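Local coordinates for BDI_3064 protein (Parabacteroides distasonis ATCC 8503, PDB 5Z06) that hydrolyses linear beta-1,2-glucan and beta-1,2-glucooligosaccharides from the non-reducing end, releasing sophorose, at residues 83-97 / 170-182. Numbering follows the deposited sequence.
Sequences EPSTLSMQVRLRESM and YTIYLDDIELLPA. With CA (calcium ion), chain C.
Strands 86-93 and 170-180 pair antiparallel, their axes 4.6 Å apart at closest approach and 158° between directions, within a beta sheet where strand 132-138 flanks 86-93 on its other edge. A classic bulge ends the ladder and a second interrupts it. At the first, S85 N and T86 N both donate to L180 O, the latter at 3.1 Å; T86 OG1 adds a third bond from above that carbonyl plane. At the second, the register slips by one between S88 and Q90, as D176 takes positive phi and psi. S88 O and D176 O, both acceptors, come within 3.0 Å there, and a water bound to S88 OG donates to D176 O and E178 OE2; E178 also forms a salt bridge with K218. Beside this bulge, the end of the D175 side chain leads away from strand 86-93 and holds the calcium ion through OD1 and OD2, a site completed by E12, N13, T49 and N52. On one sheet face L87, V91 and L93 run alongside I177, L174 and I172 respectively, with V91 CG1 4.0 Å from L174 CD2. The other face carries R92, whose CD meets Y173 CD2 at 3.8 Å, the guanidinium steeply inclined to the ring. Beyond the ladder M97 folds back onto Y170: an alanine in place of the tyrosine would probably leave the methionine methyl without its aromatic platform and D166 without its hydroxyl partner. M97 CE makes a CH-pi contact, 3.7 Å from the Y170 ring centroid and 14° off its normal, and SD adds an oblique Met-aromatic contact at 4.5 Å.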
# COMPACT_ATOMS: atom_id res chain seq x y z
N GLU A 83 11.05 6.47 -21.30
CA GLU A 83 12.43 6.19 -21.66
C GLU A 83 13.18 7.49 -21.40
O GLU A 83 12.79 8.53 -21.92
CB GLU A 83 12.55 5.73 -23.11
CG GLU A 83 11.85 4.40 -23.32
CD GLU A 83 12.11 3.81 -24.69
OE1 GLU A 83 12.72 4.51 -25.54
OE2 GLU A 83 11.72 2.65 -24.92
N PRO A 84 14.17 7.45 -20.49
CA PRO A 84 14.79 8.69 -20.12
C PRO A 84 16.04 8.93 -20.93
O PRO A 84 16.69 7.99 -21.36
CB PRO A 84 15.15 8.44 -18.66
CG PRO A 84 15.53 7.00 -18.61
CD PRO A 84 14.73 6.33 -19.71
N SER A 85 16.35 10.20 -21.15
CA SER A 85 17.62 10.63 -21.72
C SER A 85 18.45 11.45 -20.76
O SER A 85 19.64 11.63 -20.99
CB SER A 85 17.38 11.48 -22.96
OG SER A 85 16.93 10.69 -24.03
N THR A 86 17.83 11.96 -19.69
CA THR A 86 18.47 12.96 -18.85
C THR A 86 18.27 12.64 -17.37
O THR A 86 17.24 12.10 -16.99
CB THR A 86 17.94 14.38 -19.14
OG1 THR A 86 16.62 14.51 -18.63
CG2 THR A 86 17.92 14.69 -20.64
N LEU A 87 19.28 12.94 -16.57
CA LEU A 87 19.13 13.04 -15.13
C LEU A 87 18.88 14.50 -14.84
O LEU A 87 19.78 15.32 -14.94
CB LEU A 87 20.39 12.57 -14.42
CG LEU A 87 20.46 12.83 -12.92
CD1 LEU A 87 19.38 12.03 -12.20
CD2 LEU A 87 21.83 12.44 -12.42
N SER A 88 17.64 14.81 -14.52
CA SER A 88 17.27 16.15 -14.11
C SER A 88 17.26 16.27 -12.58
O SER A 88 16.82 15.36 -11.89
CB SER A 88 15.92 16.52 -14.69
OG SER A 88 15.40 17.67 -14.07
N MET A 89 17.78 17.38 -12.07
CA MET A 89 17.68 17.74 -10.66
C MET A 89 17.37 19.22 -10.52
O MET A 89 17.49 20.00 -11.48
CB MET A 89 18.98 17.49 -9.92
CG MET A 89 19.80 16.34 -10.43
SD MET A 89 21.14 16.04 -9.29
CE MET A 89 22.21 17.41 -9.68
N GLN A 90 17.02 19.60 -9.31
CA GLN A 90 16.96 20.99 -8.91
C GLN A 90 18.05 21.12 -7.87
O GLN A 90 18.11 20.31 -6.93
CB GLN A 90 15.59 21.33 -8.35
CG GLN A 90 14.49 21.33 -9.39
CD GLN A 90 14.43 22.58 -10.23
OE1 GLN A 90 15.15 23.56 -9.99
NE2 GLN A 90 13.55 22.58 -11.21
N VAL A 91 18.94 22.11 -8.04
CA VAL A 91 20.11 22.29 -7.20
C VAL A 91 20.09 23.71 -6.68
O VAL A 91 19.89 24.66 -7.44
CB VAL A 91 21.41 22.01 -7.96
CG1 VAL A 91 22.62 22.02 -7.04
CG2 VAL A 91 21.33 20.67 -8.64
N ARG A 92 20.27 23.86 -5.38
CA ARG A 92 20.29 25.16 -4.76
C ARG A 92 21.51 25.24 -3.87
O ARG A 92 21.80 24.31 -3.12
CB ARG A 92 19.02 25.36 -3.95
CG ARG A 92 18.91 26.70 -3.25
CD ARG A 92 17.91 26.59 -2.13
NE ARG A 92 17.70 27.85 -1.43
CZ ARG A 92 16.74 28.73 -1.68
NH1 ARG A 92 15.87 28.54 -2.68
NH2 ARG A 92 16.65 29.81 -0.93
N LEU A 93 22.24 26.34 -3.99
CA LEU A 93 23.44 26.54 -3.21
C LEU A 93 23.07 27.49 -2.09
O LEU A 93 22.42 28.51 -2.31
CB LEU A 93 24.52 27.13 -4.08
CG LEU A 93 25.29 26.13 -4.94
CD1 LEU A 93 24.40 25.25 -5.81
CD2 LEU A 93 26.22 26.95 -5.81
N ARG A 94 23.44 27.13 -0.87
CA ARG A 94 23.16 28.01 0.25
C ARG A 94 24.02 29.28 0.16
O ARG A 94 23.51 30.36 0.42
CB ARG A 94 23.41 27.30 1.57
CG ARG A 94 22.81 28.02 2.75
CD ARG A 94 22.95 27.16 3.98
NE ARG A 94 22.38 27.83 5.15
CZ ARG A 94 23.03 28.68 5.94
NH1 ARG A 94 24.32 29.01 5.73
NH2 ARG A 94 22.38 29.22 6.96
N GLU A 95 25.30 29.12 -0.18
CA GLU A 95 26.26 30.23 -0.33
C GLU A 95 26.87 30.22 -1.72
O GLU A 95 26.87 29.19 -2.40
CB GLU A 95 27.42 30.12 0.66
CG GLU A 95 27.07 29.76 2.10
CD GLU A 95 26.31 30.83 2.85
OE1 GLU A 95 26.01 31.92 2.29
OE2 GLU A 95 25.99 30.56 4.04
N SER A 96 27.41 31.38 -2.12
CA SER A 96 28.30 31.45 -3.27
C SER A 96 29.48 30.57 -2.98
O SER A 96 29.90 30.43 -1.84
CB SER A 96 28.79 32.86 -3.52
OG SER A 96 27.72 33.64 -4.01
N MET A 97 29.99 29.94 -4.02
CA MET A 97 31.09 29.01 -3.86
C MET A 97 31.79 28.84 -5.18
O MET A 97 31.21 29.04 -6.24
CB MET A 97 30.59 27.64 -3.40
CG MET A 97 29.57 26.99 -4.34
SD MET A 97 28.90 25.43 -3.75
CE MET A 97 30.36 24.40 -3.74
N TYR A 170 30.18 23.44 2.61
CA TYR A 170 29.17 23.91 1.69
C TYR A 170 27.90 23.17 2.01
O TYR A 170 27.94 22.03 2.45
CB TYR A 170 29.56 23.65 0.24
CG TYR A 170 30.83 24.33 -0.16
CD1 TYR A 170 30.87 25.70 -0.35
CD2 TYR A 170 32.01 23.61 -0.33
CE1 TYR A 170 32.05 26.34 -0.70
CE2 TYR A 170 33.19 24.24 -0.68
CZ TYR A 170 33.20 25.60 -0.86
OH TYR A 170 34.36 26.24 -1.22
N THR A 171 26.79 23.84 1.80
CA THR A 171 25.50 23.23 1.90
C THR A 171 24.87 23.49 0.56
O THR A 171 24.70 24.65 0.16
CB THR A 171 24.64 23.88 2.99
OG1 THR A 171 25.13 23.47 4.26
CG2 THR A 171 23.19 23.45 2.87
N ILE A 172 24.54 22.41 -0.14
CA ILE A 172 23.65 22.52 -1.28
C ILE A 172 22.40 21.68 -1.00
O ILE A 172 22.44 20.72 -0.23
CB ILE A 172 24.35 22.16 -2.61
CG1 ILE A 172 24.67 20.67 -2.69
CG2 ILE A 172 25.61 23.02 -2.77
CD1 ILE A 172 25.35 20.24 -3.97
N TYR A 173 21.30 22.07 -1.62
CA TYR A 173 20.09 21.33 -1.55
C TYR A 173 19.80 20.71 -2.90
O TYR A 173 20.00 21.33 -3.94
CB TYR A 173 18.96 22.23 -1.13
CG TYR A 173 19.26 22.95 0.15
CD1 TYR A 173 18.99 22.36 1.38
CD2 TYR A 173 19.83 24.21 0.14
CE1 TYR A 173 19.25 23.02 2.56
CE2 TYR A 173 20.10 24.88 1.33
CZ TYR A 173 19.81 24.28 2.53
OH TYR A 173 20.09 24.93 3.69
N LEU A 174 19.35 19.46 -2.87
CA LEU A 174 19.02 18.70 -4.06
C LEU A 174 17.56 18.31 -3.93
O LEU A 174 17.13 17.79 -2.90
CB LEU A 174 19.87 17.45 -4.16
CG LEU A 174 21.37 17.70 -3.96
CD1 LEU A 174 22.06 16.34 -3.98
CD2 LEU A 174 21.94 18.62 -5.03
N ASP A 175 16.81 18.60 -4.98
CA ASP A 175 15.43 18.24 -5.07
C ASP A 175 15.13 17.72 -6.49
O ASP A 175 15.88 17.97 -7.43
CB ASP A 175 14.58 19.47 -4.74
CG ASP A 175 13.22 19.11 -4.21
OD1 ASP A 175 12.94 17.91 -4.04
OD2 ASP A 175 12.41 20.01 -3.95
N ASP A 176 14.04 16.99 -6.60
CA ASP A 176 13.50 16.55 -7.89
C ASP A 176 14.53 15.87 -8.77
O ASP A 176 14.69 16.20 -9.95
CB ASP A 176 12.83 17.72 -8.55
CG ASP A 176 11.83 18.34 -7.63
OD1 ASP A 176 11.01 17.58 -7.08
OD2 ASP A 176 11.90 19.56 -7.42
N ILE A 177 15.19 14.90 -8.16
CA ILE A 177 16.21 14.10 -8.79
C ILE A 177 15.46 13.00 -9.49
O ILE A 177 14.80 12.16 -8.85
CB ILE A 177 17.18 13.50 -7.78
CG1 ILE A 177 17.71 14.59 -6.84
CG2 ILE A 177 18.31 12.81 -8.51
CD1 ILE A 177 18.53 14.09 -5.69
N GLU A 178 15.54 13.02 -10.80
CA GLU A 178 14.73 12.14 -11.62
C GLU A 178 15.30 12.00 -13.02
O GLU A 178 16.03 12.88 -13.52
CB GLU A 178 13.29 12.67 -11.71
CG GLU A 178 13.18 14.06 -12.30
CD GLU A 178 11.78 14.63 -12.20
OE1 GLU A 178 10.81 13.88 -11.92
OE2 GLU A 178 11.65 15.84 -12.42
N LEU A 179 14.93 10.88 -13.64
CA LEU A 179 15.20 10.66 -15.04
C LEU A 179 14.01 11.17 -15.83
O LEU A 179 12.87 10.89 -15.46
CB LEU A 179 15.44 9.18 -15.31
CG LEU A 179 16.57 8.52 -14.53
CD1 LEU A 179 16.79 7.12 -15.04
CD2 LEU A 179 17.84 9.33 -14.60
N LEU A 180 14.29 11.93 -16.88
CA LEU A 180 13.27 12.52 -17.75
C LEU A 180 13.61 12.21 -19.19
O LEU A 180 14.77 11.95 -19.51
CB LEU A 180 13.22 14.03 -17.59
CG LEU A 180 12.68 14.57 -16.27
CD1 LEU A 180 12.85 16.09 -16.20
CD2 LEU A 180 11.22 14.22 -16.08
N PRO A 181 12.60 12.22 -20.07
CA PRO A 181 12.89 11.96 -21.47
C PRO A 181 13.52 13.19 -22.12
O PRO A 181 13.38 14.30 -21.60
CB PRO A 181 11.51 11.64 -22.06
CG PRO A 181 10.55 12.34 -21.18
CD PRO A 181 11.15 12.39 -19.82
N ALA A 182 14.24 12.99 -23.22
CA ALA A 182 14.85 14.09 -23.98
C ALA A 182 13.78 15.09 -24.41
O ALA A 182 13.91 16.29 -24.21
CB ALA A 182 15.57 13.55 -25.19
CA CA C . 10.71 18.27 -3.07
O HOH W 1 13.75 17.46 -11.98
O HOH W 2 26.82 26.52 -1.00